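2-hydroxyhepta-2,4-diene-1, 7-dioateisomerase (Mycobacterium abscessus, PDB 3R6O) binds magnesium and is probably a metal-dependent isomerase of the fumarylacetoacetate hydrolase family. Local coordinates at residues I172-A177 against F261-E266. Numbering follows the deposited sequence. Where two conformers were deposited one is given.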
ATOM      1  N   ILE A 172      -2.005  -4.448  18.348  1.00 24.79           N
ATOM      2  CA  ILE A 172      -0.831  -4.334  19.201  1.00 25.06           C
ATOM      3  C   ILE A 172      -1.188  -3.464  20.386  1.00 25.63           C
ATOM      4  O   ILE A 172      -1.730  -2.376  20.220  1.00 25.31           O
ATOM      5  CB  ILE A 172       0.336  -3.700  18.449  1.00 24.25           C
ATOM      6  CG1 ILE A 172       0.676  -4.535  17.214  1.00 23.86           C
ATOM      7  CG2 ILE A 172       1.589  -3.479  19.358  1.00 24.69           C
ATOM      8  CD1 ILE A 172       1.687  -3.885  16.351  1.00 23.15           C
ATOM      9  N   GLU A 173      -0.895  -3.956  21.583  1.00 26.62           N
ATOM     10  CA  GLU A 173      -1.191  -3.209  22.790  0.50 27.42           C
ATOM     11  C   GLU A 173      -0.088  -2.141  22.955  1.00 27.13           C
ATOM     12  O   GLU A 173       1.096  -2.366  22.605  1.00 26.78           O
ATOM     13  CB  GLU A 173      -1.297  -4.187  23.978  0.50 28.75           C
ATOM     14  CG  GLU A 173      -2.397  -3.883  25.019  0.50 30.97           C
ATOM     15  CD  GLU A 173      -3.817  -3.874  24.471  0.50 31.56           C
ATOM     16  OE1 GLU A 173      -4.065  -4.349  23.340  0.50 32.81           O
ATOM     17  OE2 GLU A 173      -4.707  -3.385  25.194  0.50 35.06           O
ATOM     18  N   ARG A 174      -0.477  -0.977  23.454  1.00 27.41           N
ATOM     19  CA  ARG A 174       0.430   0.136  23.687  1.00 27.38           C
ATOM     20  C   ARG A 174       1.769  -0.270  24.317  1.00 27.88           C
ATOM     21  O   ARG A 174       2.810   0.092  23.806  1.00 27.34           O
ATOM     22  CB  ARG A 174      -0.265   1.147  24.600  1.00 29.48           C
ATOM     23  CG  ARG A 174       0.222   2.539  24.492  1.00 32.30           C
ATOM     24  CD  ARG A 174      -0.650   3.451  25.373  1.00 37.81           C
ATOM     25  NE  ARG A 174      -2.063   3.346  24.970  1.00 42.13           N
ATOM     26  CZ  ARG A 174      -2.970   4.319  25.072  1.00 45.01           C
ATOM     27  NH1 ARG A 174      -2.658   5.492  25.609  1.00 45.15           N
ATOM     28  NH2 ARG A 174      -4.213   4.098  24.646  1.00 46.64           N
ATOM     29  N   SER A 175       1.748  -1.035  25.405  1.00 29.07           N
ATOM     30  CA  SER A 175       2.976  -1.324  26.145  1.00 29.90           C
ATOM     31  C   SER A 175       3.901  -2.300  25.403  1.00 29.43           C
ATOM     32  O   SER A 175       5.069  -2.429  25.742  1.00 29.99           O
ATOM     33  CB  SER A 175       2.655  -1.902  27.522  1.00 31.48           C
ATOM     34  OG  SER A 175       2.168  -3.215  27.368  1.00 31.58           O
ATOM     35  N   GLN A 176       3.356  -2.984  24.412  1.00 28.61           N
ATOM     36  CA  GLN A 176       4.086  -3.891  23.535  1.00 28.20           C
ATOM     37  C   GLN A 176       4.478  -3.276  22.195  1.00 26.93           C
ATOM     38  O   GLN A 176       5.226  -3.887  21.465  1.00 26.74           O
ATOM     39  CB  GLN A 176       3.244  -5.132  23.226  1.00 28.29           C
ATOM     40  CG  GLN A 176       2.575  -5.864  24.408  1.00 31.79           C
ATOM     41  CD  GLN A 176       3.542  -6.588  25.305  1.00 31.11           C
ATOM     42  OE1 GLN A 176       4.567  -6.044  25.657  1.00 38.73           O
ATOM     43  NE2 GLN A 176       3.222  -7.832  25.681  1.00 34.85           N
ATOM     44  N   ALA A 177       4.010  -2.068  21.880  1.00 26.23           N
ATOM     45  CA  ALA A 177       4.360  -1.397  20.618  1.00 25.11           C
ATOM     46  C   ALA A 177       5.880  -1.402  20.328  1.00 25.19           C
ATOM     47  O   ALA A 177       6.296  -1.636  19.200  1.00 24.59           O
ATOM     48  CB  ALA A 177       3.862   0.011  20.629  1.00 24.72           C
ATOM     49  N   PHE A 261       4.533   7.729  19.821  1.00 24.56           N
ATOM     50  CA  PHE A 261       4.949   6.523  19.042  1.00 24.20           C
ATOM     51  C   PHE A 261       4.197   5.230  19.397  1.00 24.37           C
ATOM     52  O   PHE A 261       3.704   4.506  18.507  1.00 23.84           O
ATOM     53  CB  PHE A 261       6.458   6.263  19.169  1.00 24.58           C
ATOM     54  CG  PHE A 261       7.319   7.245  18.431  1.00 24.29           C
ATOM     55  CD1 PHE A 261       7.283   7.319  17.012  1.00 23.52           C
ATOM     56  CD2 PHE A 261       8.168   8.092  19.119  1.00 24.85           C
ATOM     57  CE1 PHE A 261       8.090   8.235  16.340  1.00 23.32           C
ATOM     58  CE2 PHE A 261       8.982   8.998  18.454  1.00 24.65           C
ATOM     59  CZ  PHE A 261       8.947   9.076  17.060  1.00 23.88           C
ATOM     60  N   ALA A 262       4.084   4.943  20.688  1.00 25.15           N
ATOM     61  CA  ALA A 262       3.418   3.725  21.114  1.00 25.43           C
ATOM     62  C   ALA A 262       1.934   3.749  20.744  1.00 25.01           C
ATOM     63  O   ALA A 262       1.401   2.782  20.220  1.00 24.72           O
ATOM     64  CB  ALA A 262       3.658   3.478  22.654  1.00 26.51           C
ATOM     65  N   GLU A 263       1.288   4.882  20.957  1.00 25.02           N
ATOM     66  CA  GLU A 263      -0.124   5.044  20.645  1.00 24.76           C
ATOM     67  C   GLU A 263      -0.408   5.051  19.149  1.00 23.86           C
ATOM     68  O   GLU A 263      -1.482   4.615  18.724  1.00 23.64           O
ATOM     69  CB  GLU A 263      -0.642   6.345  21.248  1.00 25.14           C
ATOM     70  CG  GLU A 263      -0.679   6.398  22.724  1.00 26.13           C
ATOM     71  CD  GLU A 263      -1.004   7.811  23.223  1.00 30.12           C
ATOM     72  OE1 GLU A 263      -0.128   8.734  23.142  1.00 30.58           O
ATOM     73  OE2 GLU A 263      -2.153   7.983  23.695  1.00 32.56           O
ATOM     74  N   VAL A 264       0.532   5.579  18.371  1.00 23.42           N
ATOM     75  CA  VAL A 264       0.521   5.469  16.891  1.00 22.65           C
ATOM     76  C   VAL A 264       0.461   4.000  16.454  1.00 22.50           C
ATOM     77  O   VAL A 264      -0.448   3.601  15.726  1.00 22.15           O
ATOM     78  CB  VAL A 264       1.710   6.214  16.265  1.00 22.37           C
ATOM     79  CG1 VAL A 264       1.882   5.881  14.759  1.00 21.70           C
ATOM     80  CG2 VAL A 264       1.502   7.749  16.398  1.00 22.41           C
ATOM     81  N   VAL A 265       1.370   3.181  16.987  1.00 22.88           N
ATOM     82  CA  VAL A 265       1.408   1.768  16.631  1.00 22.87           C
ATOM     83  C   VAL A 265       0.117   1.045  17.044  1.00 23.06           C
ATOM     84  O   VAL A 265      -0.440   0.242  16.267  1.00 22.76           O
ATOM     85  CB  VAL A 265       2.633   1.078  17.231  1.00 23.42           C
ATOM     86  CG1 VAL A 265       2.542  -0.440  17.047  1.00 23.58           C
ATOM     87  CG2 VAL A 265       3.920   1.643  16.604  1.00 23.23           C
ATOM     88  N   GLU A 266      -0.338   1.333  18.266  1.00 23.64           N
ATOM     89  CA  GLU A 266      -1.615   0.858  18.764  1.00 23.93           C
ATOM     90  C   GLU A 266      -2.792   1.254  17.879  1.00 23.42           C
ATOM     91  O   GLU A 266      -3.599   0.391  17.507  1.00 23.35           O
ATOM     92  CB  GLU A 266      -1.852   1.374  20.186  1.00 24.70           C
ATOM     93  CG  GLU A 266      -3.150   0.931  20.825  1.00 25.16           C
ATOM     94  CD  GLU A 266      -3.355   1.534  22.201  1.00 26.01           C
ATOM     95  OE1 GLU A 266      -3.129   2.738  22.372  1.00 30.50           O
ATOM     96  OE2 GLU A 266      -3.673   0.781  23.124  1.00 32.53           O
TER
HETATM   97  O   HOH W   1      -4.062  -1.958  18.699  1.00 24.88           O
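The Arg174 guanidinium has CG of Glu263 over one face, 3.6 Å from NH1, and OE2 of Glu266 in plane at its edge. OE1 of Glu266 comes in obliquely, 2.9 Å from both NE and NH2 of Arg174, the latter a salt bridge, with the carboxylate plane turned 90° from the guanidinium. Glu263 runs beside the arginine in the same direction; its OE2 stands 3.2 Å from NH1 of Arg174 but well out of the guanidinium plane, so this second salt bridge rests on charge alone, while OE1 accepts a hydrogen bond from Gly260 N, just ahead of the helix. The Arg174 chain runs extended to CD, then bends at chi3 (-57°), turning the guanidinium toward both acids. Deeper in, CD1 of Ile172 meets CG1 of Val265 at 3.6 Å, and CB of Ala177 rests 3.8 Å from CB of Val265 and close to Ala262. A water donates to the carbonyl oxygens of Ile172 and Glu266, and Ile172 N bonds to Ser269 OG. The loop between strands 155-165 and 181-192 thus joins helix 261-269, away from the magnesium site, through a largely buried apolar strip, which leaves Arg174 N without a partner, and a more exposed network whose two carboxylates probably balance the arginine's charge.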